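Local coordinates for putative uncharacterized protein PH0594 (Pyrococcus horikoshii, PDB 4HXF), which acts as a self-compartmentalising hexameric serine protease, probably an acylaminoacyl peptidase that removes acylated residues from the N-termini of peptides, at residues A[196-201]-A[238-243]; A[365-370]-A[407-412]; A[400-405]-A[595-600]. All coordinates share one frame; numbering follows the deposited sequence. Where two conformers were deposited one is given.

Contact 1. Residues A[196-201]-A[238-243]; sequences YFKYWD and KYVSEH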
loop_
_atom_site.group_PDB
_atom_site.type_symbol
_atom_site.label_atom_id
_atom_site.label_comp_id
_atom_site.label_asym_id
_atom_site.label_seq_id
_atom_site.Cartn_x
_atom_site.Cartn_y
_atom_site.Cartn_z
ATOM N N TYR A 196 40.913 21.483 11.716
ATOM C CA TYR A 196 40.503 20.127 11.936
ATOM C C TYR A 196 41.658 19.200 12.086
ATOM O O TYR A 196 42.600 19.362 11.366
ATOM C CB TYR A 196 39.728 19.650 10.740
ATOM C CG TYR A 196 38.436 20.375 10.457
ATOM C CD1 TYR A 196 38.291 21.147 9.315
ATOM C CD2 TYR A 196 37.421 20.333 11.361
ATOM C CE1 TYR A 196 37.070 21.758 9.059
ATOM C CE2 TYR A 196 36.191 20.986 11.129
ATOM C CZ TYR A 196 36.019 21.664 9.921
ATOM O OH TYR A 196 34.793 22.305 9.743
ATOM N N PHE A 197 41.624 18.350 13.117
ATOM C CA PHE A 197 42.665 17.294 13.410
ATOM C C PHE A 197 43.966 17.935 13.877
ATOM O O PHE A 197 44.944 17.244 14.066
ATOM C CB PHE A 197 42.873 16.234 12.308
ATOM C CG PHE A 197 41.674 15.391 12.034
ATOM C CD1 PHE A 197 40.724 15.807 11.112
ATOM C CD2 PHE A 197 41.515 14.163 12.662
ATOM C CE1 PHE A 197 39.599 15.046 10.825
ATOM C CE2 PHE A 197 40.377 13.388 12.398
ATOM C CZ PHE A 197 39.436 13.820 11.483
ATOM N N LYS A 198 44.010 19.226 14.104
ATOM C CA LYS A 198 45.201 19.958 14.486
ATOM C C LYS A 198 45.096 20.793 15.745
ATOM O O LYS A 198 45.922 20.553 16.704
ATOM C CB LYS A 198 45.822 20.799 13.369
ATOM C CG LYS A 198 47.028 21.657 13.867
ATOM C CD LYS A 198 48.369 20.995 13.779
ATOM C CE LYS A 198 48.849 20.903 12.331
ATOM N NZ LYS A 198 49.557 21.932 11.542
ATOM N N TYR A 199 44.104 21.702 15.820
ATOM C CA TYR A 199 43.897 22.451 17.027
ATOM C C TYR A 199 42.462 22.476 17.490
ATOM O O TYR A 199 41.577 22.592 16.691
ATOM C CB TYR A 199 44.343 23.876 16.844
ATOM C CG TYR A 199 45.836 24.022 16.510
ATOM C CD1 TYR A 199 46.230 24.616 15.355
ATOM C CD2 TYR A 199 46.845 23.635 17.412
ATOM C CE1 TYR A 199 47.592 24.733 14.987
ATOM C CE2 TYR A 199 48.218 23.826 17.068
ATOM C CZ TYR A 199 48.570 24.407 15.860
ATOM O OH TYR A 199 49.921 24.591 15.410
ATOM N N TRP A 200 42.270 22.427 18.778
ATOM C CA TRP A 200 40.971 22.508 19.449
ATOM C C TRP A 200 40.985 23.517 20.551
ATOM O O TRP A 200 42.028 23.885 21.088
ATOM C CB TRP A 200 40.694 21.147 20.171
ATOM C CG TRP A 200 40.390 20.013 19.228
ATOM C CD1 TRP A 200 39.099 19.598 18.764
ATOM C CD2 TRP A 200 41.345 19.098 18.622
ATOM N NE1 TRP A 200 39.212 18.523 17.950
ATOM C CE2 TRP A 200 40.568 18.176 17.799
ATOM C CE3 TRP A 200 42.729 19.027 18.590
ATOM C CZ2 TRP A 200 41.160 17.179 17.064
ATOM C CZ3 TRP A 200 43.301 17.988 17.901
ATOM C CH2 TRP A 200 42.546 17.141 17.071
ATOM N N ASP A 201 39.795 24.001 20.878
ATOM C CA ASP A 201 39.500 24.712 22.107
ATOM C C ASP A 201 38.675 23.771 22.984
ATOM O O ASP A 201 37.831 23.042 22.437
ATOM C CB ASP A 201 38.723 25.981 21.839
ATOM C CG ASP A 201 39.456 26.936 20.879
ATOM O OD1 ASP A 201 40.698 26.928 20.837
ATOM O OD2 ASP A 201 38.735 27.676 20.226
ATOM N N LYS A 238 53.200 20.214 15.311
ATOM C CA LYS A 238 53.492 20.831 14.010
ATOM C C LYS A 238 52.900 20.133 12.835
ATOM O O LYS A 238 52.595 20.752 11.804
ATOM C CB LYS A 238 55.004 20.931 13.786
ATOM C CG LYS A 238 55.652 21.809 14.858
ATOM C CD LYS A 238 57.082 22.081 14.550
ATOM C CE LYS A 238 57.524 22.969 15.753
ATOM N NZ LYS A 238 58.806 23.670 15.547
ATOM N N TYR A 239 52.827 18.779 12.912
ATOM C CA TYR A 239 52.193 17.976 11.847
ATOM C C TYR A 239 51.095 17.118 12.429
ATOM O O TYR A 239 51.354 16.537 13.532
ATOM C CB TYR A 239 53.240 17.006 11.261
ATOM C CG TYR A 239 54.480 17.813 10.771
ATOM C CD1 TYR A 239 54.431 18.510 9.613
ATOM C CD2 TYR A 239 55.623 17.899 11.542
ATOM C CE1 TYR A 239 55.506 19.295 9.150
ATOM C CE2 TYR A 239 56.723 18.630 11.127
ATOM C CZ TYR A 239 56.635 19.361 9.957
ATOM O OH TYR A 239 57.704 20.171 9.523
ATOM N N VAL A 240 50.003 16.955 11.721
ATOM C CA VAL A 240 48.917 16.115 12.190
ATOM C C VAL A 240 49.448 14.698 12.265
ATOM O O VAL A 240 49.049 13.876 13.100
ATOM C CB VAL A 240 47.749 16.246 11.200
ATOM C CG1 VAL A 240 46.694 15.233 11.510
ATOM C CG2 VAL A 240 47.146 17.681 11.325
ATOM N N SER A 241 50.396 14.388 11.368
ATOM C CA SER A 241 51.040 13.025 11.316
ATOM C C SER A 241 51.919 12.650 12.507
ATOM O O SER A 241 52.369 11.489 12.561
ATOM C CB SER A 241 51.829 12.856 10.028
ATOM O OG SER A 241 50.952 13.089 8.841
ATOM N N GLU A 242 52.251 13.596 13.375
ATOM C CA GLU A 242 52.966 13.282 14.621
ATOM C C GLU A 242 52.203 12.247 15.418
ATOM O O GLU A 242 50.962 12.230 15.336
ATOM C CB GLU A 242 53.232 14.558 15.471
ATOM C CG GLU A 242 54.274 15.482 14.947
ATOM C CD GLU A 242 54.201 16.775 15.818
ATOM O OE1 GLU A 242 54.216 16.668 17.077
ATOM O OE2 GLU A 242 54.373 17.774 15.239
ATOM N N HIS A 243 52.910 11.425 16.209
ATOM C CA HIS A 243 52.268 10.439 16.999
ATOM C C HIS A 243 51.370 11.070 18.013
ATOM O O HIS A 243 51.894 11.814 18.881
ATOM C CB HIS A 243 53.292 9.540 17.656
ATOM C CG HIS A 243 53.958 8.499 16.734
ATOM N ND1 HIS A 243 53.464 8.121 15.481
ATOM C CD2 HIS A 243 55.113 7.773 16.931
ATOM C CE1 HIS A 243 54.256 7.145 14.995
ATOM N NE2 HIS A 243 55.266 6.918 15.878
#
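Lys198 and Val240 cross obliquely, the lysine chain passing over one branch of the valine. CG of Lys198 is anti to the backbone N (chi1 175°), and the chain then bends at chi2, chi3 and chi4, which brings CE to 3.8 Å from Val240 CG2. From there Lys198 NZ donates to Lys238 O at 3.3 Å, coming from above the carbonyl plane. Phe197 meets both valine methyls with its carbonyl O and CB: Phe197 O is 3.5 Å from Val240 CG2, and Phe197 CB lies 4.0 Å from Val240 CG1, while the phenyl ring leads off. With an alanine in place of Lys198, the Lys238 carbonyl would probably lose its ammonium partner and Val240 CG2 the methylene packed against it. The valine sits in a type I turn from Tyr239 to Glu242, closed by Glu242 N to Tyr239 O and braced by Glu242 OE2, which accepts Tyr239 N at 3.0 Å. Glu510 and Trp506 of helix 504-511 adjoin Val240, and a magnesium ion lies about 6 Å from the Val240 side chain, near the site formed by Asp244 and Glu263. The arrangement joins loops of two successive four-stranded blades of a seven-bladed beta-propeller, where they face the hydrolase domain.

Contact 2. Residues A[365-370]-A[407-412]; sequences GWYIKP and GYYIVY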
loop_
_atom_site.group_PDB
_atom_site.type_symbol
_atom_site.label_atom_id
_atom_site.label_comp_id
_atom_site.label_asym_id
_atom_site.label_seq_id
_atom_site.Cartn_x
_atom_site.Cartn_y
_atom_site.Cartn_z
ATOM N N GLY A 365 58.756 -6.511 6.166
ATOM C CA GLY A 365 57.877 -7.024 5.099
ATOM C C GLY A 365 57.296 -8.336 5.592
ATOM O O GLY A 365 57.711 -8.963 6.592
ATOM N N TRP A 366 56.225 -8.709 4.928
ATOM C CA TRP A 366 55.613 -10.035 5.050
ATOM C C TRP A 366 55.231 -10.658 3.709
ATOM O O TRP A 366 54.967 -9.931 2.750
ATOM C CB TRP A 366 54.329 -10.028 5.913
ATOM C CG TRP A 366 54.506 -9.540 7.340
ATOM C CD1 TRP A 366 54.635 -10.303 8.461
ATOM C CD2 TRP A 366 54.596 -8.159 7.811
ATOM N NE1 TRP A 366 54.866 -9.532 9.595
ATOM C CE2 TRP A 366 54.811 -8.224 9.254
ATOM C CE3 TRP A 366 54.560 -6.910 7.196
ATOM C CZ2 TRP A 366 54.952 -7.116 9.997
ATOM C CZ3 TRP A 366 54.707 -5.762 7.996
ATOM C CH2 TRP A 366 54.868 -5.871 9.328
ATOM N N TYR A 367 55.187 -11.995 3.685
ATOM C CA TYR A 367 54.587 -12.631 2.530
ATOM C C TYR A 367 53.887 -13.885 2.859
ATOM O O TYR A 367 54.110 -14.467 3.914
ATOM C CB TYR A 367 55.683 -12.903 1.496
ATOM C CG TYR A 367 56.650 -13.988 1.811
ATOM C CD1 TYR A 367 57.892 -13.677 2.422
ATOM C CD2 TYR A 367 56.454 -15.294 1.408
ATOM C CE1 TYR A 367 58.808 -14.632 2.677
ATOM C CE2 TYR A 367 57.434 -16.233 1.664
ATOM C CZ TYR A 367 58.603 -15.879 2.275
ATOM O OH TYR A 367 59.587 -16.854 2.455
ATOM N N ILE A 368 52.941 -14.238 1.988
ATOM C CA ILE A 368 52.223 -15.498 2.088
ATOM C C ILE A 368 52.520 -16.307 0.861
ATOM O O ILE A 368 52.445 -15.834 -0.261
ATOM C CB ILE A 368 50.695 -15.304 2.179
ATOM C CG1 ILE A 368 50.281 -14.565 3.460
ATOM C CG2 ILE A 368 49.973 -16.635 2.035
ATOM C CD1 ILE A 368 48.897 -13.934 3.442
ATOM N N LYS A 369 52.875 -17.560 1.101
ATOM C CA LYS A 369 53.208 -18.536 0.027
ATOM C C LYS A 369 52.000 -19.490 -0.182
ATOM O O LYS A 369 51.425 -20.033 0.794
ATOM C CB LYS A 369 54.461 -19.334 0.365
ATOM C CG LYS A 369 54.805 -20.300 -0.748
ATOM C CD LYS A 369 55.986 -21.147 -0.293
ATOM C CE LYS A 369 56.583 -21.986 -1.415
ATOM N NZ LYS A 369 57.816 -22.843 -1.075
ATOM N N PRO A 370 51.486 -19.545 -1.441
ATOM C CA PRO A 370 50.361 -20.421 -1.741
ATOM C C PRO A 370 50.807 -21.869 -1.826
ATOM O O PRO A 370 52.004 -22.172 -1.789
ATOM C CB PRO A 370 49.924 -19.904 -3.119
ATOM C CG PRO A 370 51.206 -19.571 -3.764
ATOM C CD PRO A 370 51.973 -18.876 -2.666
ATOM N N GLY A 407 46.175 -19.332 -5.358
ATOM C CA GLY A 407 47.448 -19.754 -5.938
ATOM C C GLY A 407 48.408 -18.569 -6.129
ATOM O O GLY A 407 49.390 -18.690 -6.881
ATOM N N TYR A 408 48.173 -17.472 -5.409
ATOM C CA TYR A 408 49.075 -16.303 -5.489
ATOM C C TYR A 408 49.953 -16.119 -4.249
ATOM O O TYR A 408 49.485 -16.296 -3.134
ATOM C CB TYR A 408 48.342 -14.968 -5.716
ATOM C CG TYR A 408 47.438 -14.832 -6.922
ATOM C CD1 TYR A 408 46.186 -15.452 -6.996
ATOM C CD2 TYR A 408 47.869 -14.124 -8.043
ATOM C CE1 TYR A 408 45.384 -15.393 -8.121
ATOM C CE2 TYR A 408 47.042 -14.064 -9.180
ATOM C CZ TYR A 408 45.838 -14.637 -9.197
ATOM O OH TYR A 408 45.044 -14.536 -10.308
ATOM N N TYR A 409 51.212 -15.806 -4.485
ATOM C CA TYR A 409 52.007 -15.160 -3.439
ATOM C C TYR A 409 51.376 -13.812 -3.131
ATOM O O TYR A 409 50.938 -13.095 -4.026
ATOM C CB TYR A 409 53.444 -14.898 -3.880
ATOM C CG TYR A 409 54.380 -16.093 -3.736
ATOM C CD1 TYR A 409 54.591 -16.944 -4.817
ATOM C CD2 TYR A 409 55.061 -16.333 -2.542
ATOM C CE1 TYR A 409 55.530 -17.975 -4.741
ATOM C CE2 TYR A 409 55.964 -17.369 -2.443
ATOM C CZ TYR A 409 56.186 -18.184 -3.556
ATOM O OH TYR A 409 57.145 -19.202 -3.359
ATOM N N ILE A 410 51.438 -13.430 -1.878
ATOM C CA ILE A 410 51.002 -12.117 -1.399
ATOM C C ILE A 410 52.238 -11.506 -0.705
ATOM O O ILE A 410 52.921 -12.182 0.110
ATOM C CB ILE A 410 49.906 -12.280 -0.325
ATOM C CG1 ILE A 410 48.790 -13.249 -0.795
ATOM C CG2 ILE A 410 49.356 -10.948 0.138
ATOM C CD1 ILE A 410 48.062 -12.815 -2.094
ATOM N N VAL A 411 52.537 -10.267 -1.088
ATOM C CA VAL A 411 53.691 -9.583 -0.483
ATOM C C VAL A 411 53.289 -8.182 -0.097
ATOM O O VAL A 411 52.603 -7.485 -0.808
ATOM C CB VAL A 411 54.948 -9.611 -1.368
ATOM C CG1 VAL A 411 54.820 -8.946 -2.653
ATOM C CG2 VAL A 411 56.183 -9.005 -0.587
ATOM N N TYR A 412 53.758 -7.736 1.045
ATOM C CA TYR A 412 53.376 -6.410 1.549
ATOM C C TYR A 412 54.390 -5.909 2.638
ATOM O O TYR A 412 54.979 -6.729 3.373
ATOM C CB TYR A 412 51.969 -6.449 2.117
ATOM C CG TYR A 412 51.633 -7.423 3.253
ATOM C CD1 TYR A 412 51.178 -8.708 3.016
ATOM C CD2 TYR A 412 51.799 -7.054 4.553
ATOM C CE1 TYR A 412 50.916 -9.532 4.071
ATOM C CE2 TYR A 412 51.451 -7.916 5.628
ATOM C CZ TYR A 412 50.981 -9.149 5.314
ATOM O OH TYR A 412 50.680 -9.942 6.420
#
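The ring of Tyr409 carries Pro370 CD on one face, 3.8 Å above the plane and over its centre, a CH-pi contact. At its edge, close to the plane, comes Tyr367 CD2, 4.3 Å from Tyr409 CD2. The extended Lys369 chain runs beside the ring, pointing the same way, and brings CE within 3.4 Å of Tyr409 OH. That hydroxyl and Tyr367 OH are each bonded to a carboxylate oxygen of Glu452, and Lys369 NZ reaches Gln454. A second CH-pi contact is made by Trp366 CB, 3.4 Å above the Tyr412 ring and offset toward its rim; Tyr412 CG, held between the backbone N and the carbonyl carbon (chi1 58°), starts the ring toward that CB. Here the indole is slid far aside, its plane at 21° to that of the tyrosine, and the rings barely overlap. On the same face of the sheet Ile368 CB packs 4.0 Å from Ile410 CB. Two hydrogen-bonded antiparallel pairs, Trp366 with Tyr412 and Ile368 with Ile410, join the backbones, the nearly straight bond from Trp366 N to Tyr412 O measuring 2.8 Å; Tyr367 and Val411 form the non-hydrogen-bonded pair between them. Gly407, at positive phi, is the C-prime residue of the Schellman motif that ends helix 398-405. Strand 361-368 lies between strands 352-358 and 409-413, the latter also bonded to strand 378-384, while Ile368, Ile410 and Tyr412 touch helix 398-405 and Tyr367 meets Phe448 of helix 436-451 with its ring.

Contact 3. Residues A[400-405]-A[595-600]; sequences MQLMAS and LFMEFF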
loop_
_atom_site.group_PDB
_atom_site.type_symbol
_atom_site.label_atom_id
_atom_site.label_comp_id
_atom_site.label_asym_id
_atom_site.label_seq_id
_atom_site.Cartn_x
_atom_site.Cartn_y
_atom_site.Cartn_z
ATOM N N MET A 400 43.811 -10.947 1.074
ATOM C CA MET A 400 45.063 -11.643 1.060
ATOM C C MET A 400 44.849 -13.106 1.230
ATOM O O MET A 400 45.447 -13.926 0.596
ATOM C CB MET A 400 45.991 -11.107 2.165
ATOM C CG MET A 400 46.342 -9.654 1.866
ATOM S SD MET A 400 47.501 -9.120 3.205
ATOM C CE MET A 400 47.941 -7.499 2.559
ATOM N N GLN A 401 43.973 -13.513 2.169
ATOM C CA GLN A 401 43.638 -14.902 2.337
ATOM C C GLN A 401 42.984 -15.516 1.145
ATOM O O GLN A 401 43.367 -16.611 0.688
ATOM C CB GLN A 401 42.786 -15.190 3.563
ATOM C CG GLN A 401 43.383 -14.725 4.875
ATOM C CD GLN A 401 44.594 -15.545 5.236
ATOM O OE1 GLN A 401 44.541 -16.768 5.151
ATOM N NE2 GLN A 401 45.680 -14.878 5.613
ATOM N N LEU A 402 42.053 -14.764 0.553
ATOM C CA LEU A 402 41.350 -15.201 -0.632
ATOM C C LEU A 402 42.312 -15.417 -1.812
ATOM O O LEU A 402 42.291 -16.509 -2.413
ATOM C CB LEU A 402 40.379 -14.105 -1.070
ATOM C CG LEU A 402 39.587 -14.321 -2.374
ATOM C CD1 LEU A 402 38.745 -15.585 -2.486
ATOM C CD2 LEU A 402 38.803 -13.004 -2.695
ATOM N N MET A 403 43.194 -14.457 -2.082
ATOM C CA MET A 403 44.120 -14.637 -3.198
ATOM C C MET A 403 45.184 -15.691 -3.003
ATOM O O MET A 403 45.604 -16.414 -3.902
ATOM C CB MET A 403 44.617 -13.315 -3.742
ATOM C CG MET A 403 43.562 -12.323 -4.123
ATOM S SD MET A 403 42.380 -12.903 -5.332
ATOM C CE MET A 403 43.351 -12.860 -6.870
ATOM N N ALA A 404 45.617 -15.832 -1.720
ATOM C CA ALA A 404 46.510 -16.917 -1.416
ATOM C C ALA A 404 45.898 -18.275 -1.748
ATOM O O ALA A 404 46.556 -19.174 -2.293
ATOM C CB ALA A 404 46.923 -16.901 0.081
ATOM N N SER A 405 44.615 -18.399 -1.399
ATOM C CA SER A 405 43.871 -19.615 -1.649
ATOM C C SER A 405 43.740 -19.914 -3.174
ATOM O O SER A 405 43.546 -21.056 -3.529
ATOM C CB SER A 405 42.510 -19.618 -1.002
ATOM O OG SER A 405 41.580 -18.898 -1.769
ATOM N N LEU A 595 35.061 -9.008 -8.836
ATOM C CA LEU A 595 35.815 -8.191 -9.831
ATOM C C LEU A 595 37.324 -8.247 -9.583
ATOM O O LEU A 595 38.129 -8.434 -10.497
ATOM C CB LEU A 595 35.392 -6.713 -9.850
ATOM C CG LEU A 595 34.032 -6.313 -10.408
ATOM C CD1 LEU A 595 33.725 -4.845 -10.098
ATOM C CD2 LEU A 595 34.062 -6.584 -11.929
ATOM N N PHE A 596 37.693 -8.074 -8.312
ATOM C CA PHE A 596 39.068 -8.036 -7.920
ATOM C C PHE A 596 39.718 -9.362 -8.285
ATOM O O PHE A 596 40.787 -9.413 -8.924
ATOM C CB PHE A 596 39.104 -7.796 -6.418
ATOM C CG PHE A 596 40.493 -7.696 -5.775
ATOM C CD1 PHE A 596 41.048 -6.461 -5.479
ATOM C CD2 PHE A 596 41.182 -8.841 -5.367
ATOM C CE1 PHE A 596 42.295 -6.358 -4.898
ATOM C CE2 PHE A 596 42.394 -8.752 -4.712
ATOM C CZ PHE A 596 42.979 -7.496 -4.533
ATOM N N MET A 597 39.110 -10.470 -7.881
ATOM C CA MET A 597 39.756 -11.741 -8.124
ATOM C C MET A 597 39.801 -12.060 -9.613
ATOM O O MET A 597 40.837 -12.554 -10.080
ATOM C CB MET A 597 39.175 -12.885 -7.221
ATOM C CG MET A 597 37.758 -13.274 -7.466
ATOM S SD MET A 597 36.964 -14.094 -5.975
ATOM C CE MET A 597 36.614 -15.554 -6.906
ATOM N N GLU A 598 38.746 -11.755 -10.340
ATOM C CA GLU A 598 38.764 -12.065 -11.753
ATOM C C GLU A 598 39.690 -11.229 -12.605
ATOM O O GLU A 598 40.289 -11.731 -13.552
ATOM C CB GLU A 598 37.360 -12.021 -12.360
ATOM C CG GLU A 598 36.439 -13.123 -11.832
ATOM C CD GLU A 598 37.000 -14.524 -12.075
ATOM O OE1 GLU A 598 37.547 -14.746 -13.204
ATOM O OE2 GLU A 598 36.960 -15.389 -11.125
ATOM N N PHE A 599 39.890 -9.982 -12.228
ATOM C CA PHE A 599 40.874 -9.118 -12.935
ATOM C C PHE A 599 42.257 -9.695 -12.808
ATOM O O PHE A 599 42.963 -9.870 -13.774
ATOM C CB PHE A 599 40.796 -7.686 -12.492
ATOM C CG PHE A 599 41.502 -6.738 -13.400
ATOM C CD1 PHE A 599 40.881 -6.355 -14.591
ATOM C CD2 PHE A 599 42.803 -6.285 -13.108
ATOM C CE1 PHE A 599 41.522 -5.456 -15.427
ATOM C CE2 PHE A 599 43.470 -5.472 -14.006
ATOM C CZ PHE A 599 42.815 -5.040 -15.155
ATOM N N PHE A 600 42.652 -10.128 -11.595
ATOM C CA PHE A 600 43.959 -10.749 -11.461
ATOM C C PHE A 600 44.045 -12.118 -12.127
ATOM O O PHE A 600 45.042 -12.406 -12.763
ATOM C CB PHE A 600 44.393 -10.857 -9.980
ATOM C CG PHE A 600 44.983 -9.577 -9.430
ATOM C CD1 PHE A 600 44.471 -8.971 -8.284
ATOM C CD2 PHE A 600 46.002 -8.891 -10.110
ATOM C CE1 PHE A 600 45.110 -7.854 -7.717
ATOM C CE2 PHE A 600 46.540 -7.672 -9.586
ATOM C CZ PHE A 600 46.072 -7.185 -8.408
#
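Leu402, which reaches toward Met597 with its methyls, accepts a hydrogen bond from Ser405 OG on its carbonyl O within its own helix; at 2.6 Å this is a short bond, the hydroxyl approaching slightly out of the carbonyl plane. No hydrogen bond crosses to the other helix, and the join is made by side chains alone. Met403 carries most of it. Its chain, bent at chi2 (-57°) and chi3 (-75°), folds between Phe596, Met597 and Phe600. CG of Met403 comes to the edge of the Phe596 ring, in its plane and 3.8 Å from CE2, and the sulfur follows on that edge, 5.3 Å from the ring centroid, in a Met-aromatic contact. Met403 SD also lies 3.7 Å from Met597 CB, and beyond it Met403 CE touches Phe600 CB at 3.8 Å, the two side chains crossing at about a right angle. Met597 was modelled in two conformers, so the approach of its SD to Leu402 CD2 is doubtful. The short helical segments are 11.2 Å apart at closest approach and cross at -37°, so Met403 has to reach across with its whole side chain to touch Met597 and Phe600. Met403 and Phe600 touch Ile381 of strand 378-384, and Phe596 and Phe600 touch Ile486 of strand 484-488, an arrangement of the alpha/beta hydrolase fold in which the helix of a beta-alpha-beta crossover and the long helix 586-605 near the C-terminus flank the central sheet.

In the fold
Contact 1 belongs to the beta-propeller and closes along the chain before the other two open. Its centre is about 36 Å from that of contact 2 and about 37 Å from that of contact 3, and it touches neither. Contacts 2 and 3 share the hydrolase domain: their centres are about 12 Å apart and their segments alternate (365-370, 400-405, 407-412, 595-600), strand 409-413 following helix 398-405 after a short turn. Tyr408 ties them together, its N probably bonded to Met403 O and its OH to Glu601 and probably also to Phe600 O. Two inner strands near one sheet edge and their covering helices thus form one body, while contact 1 lies where the propeller meets helix 504-511.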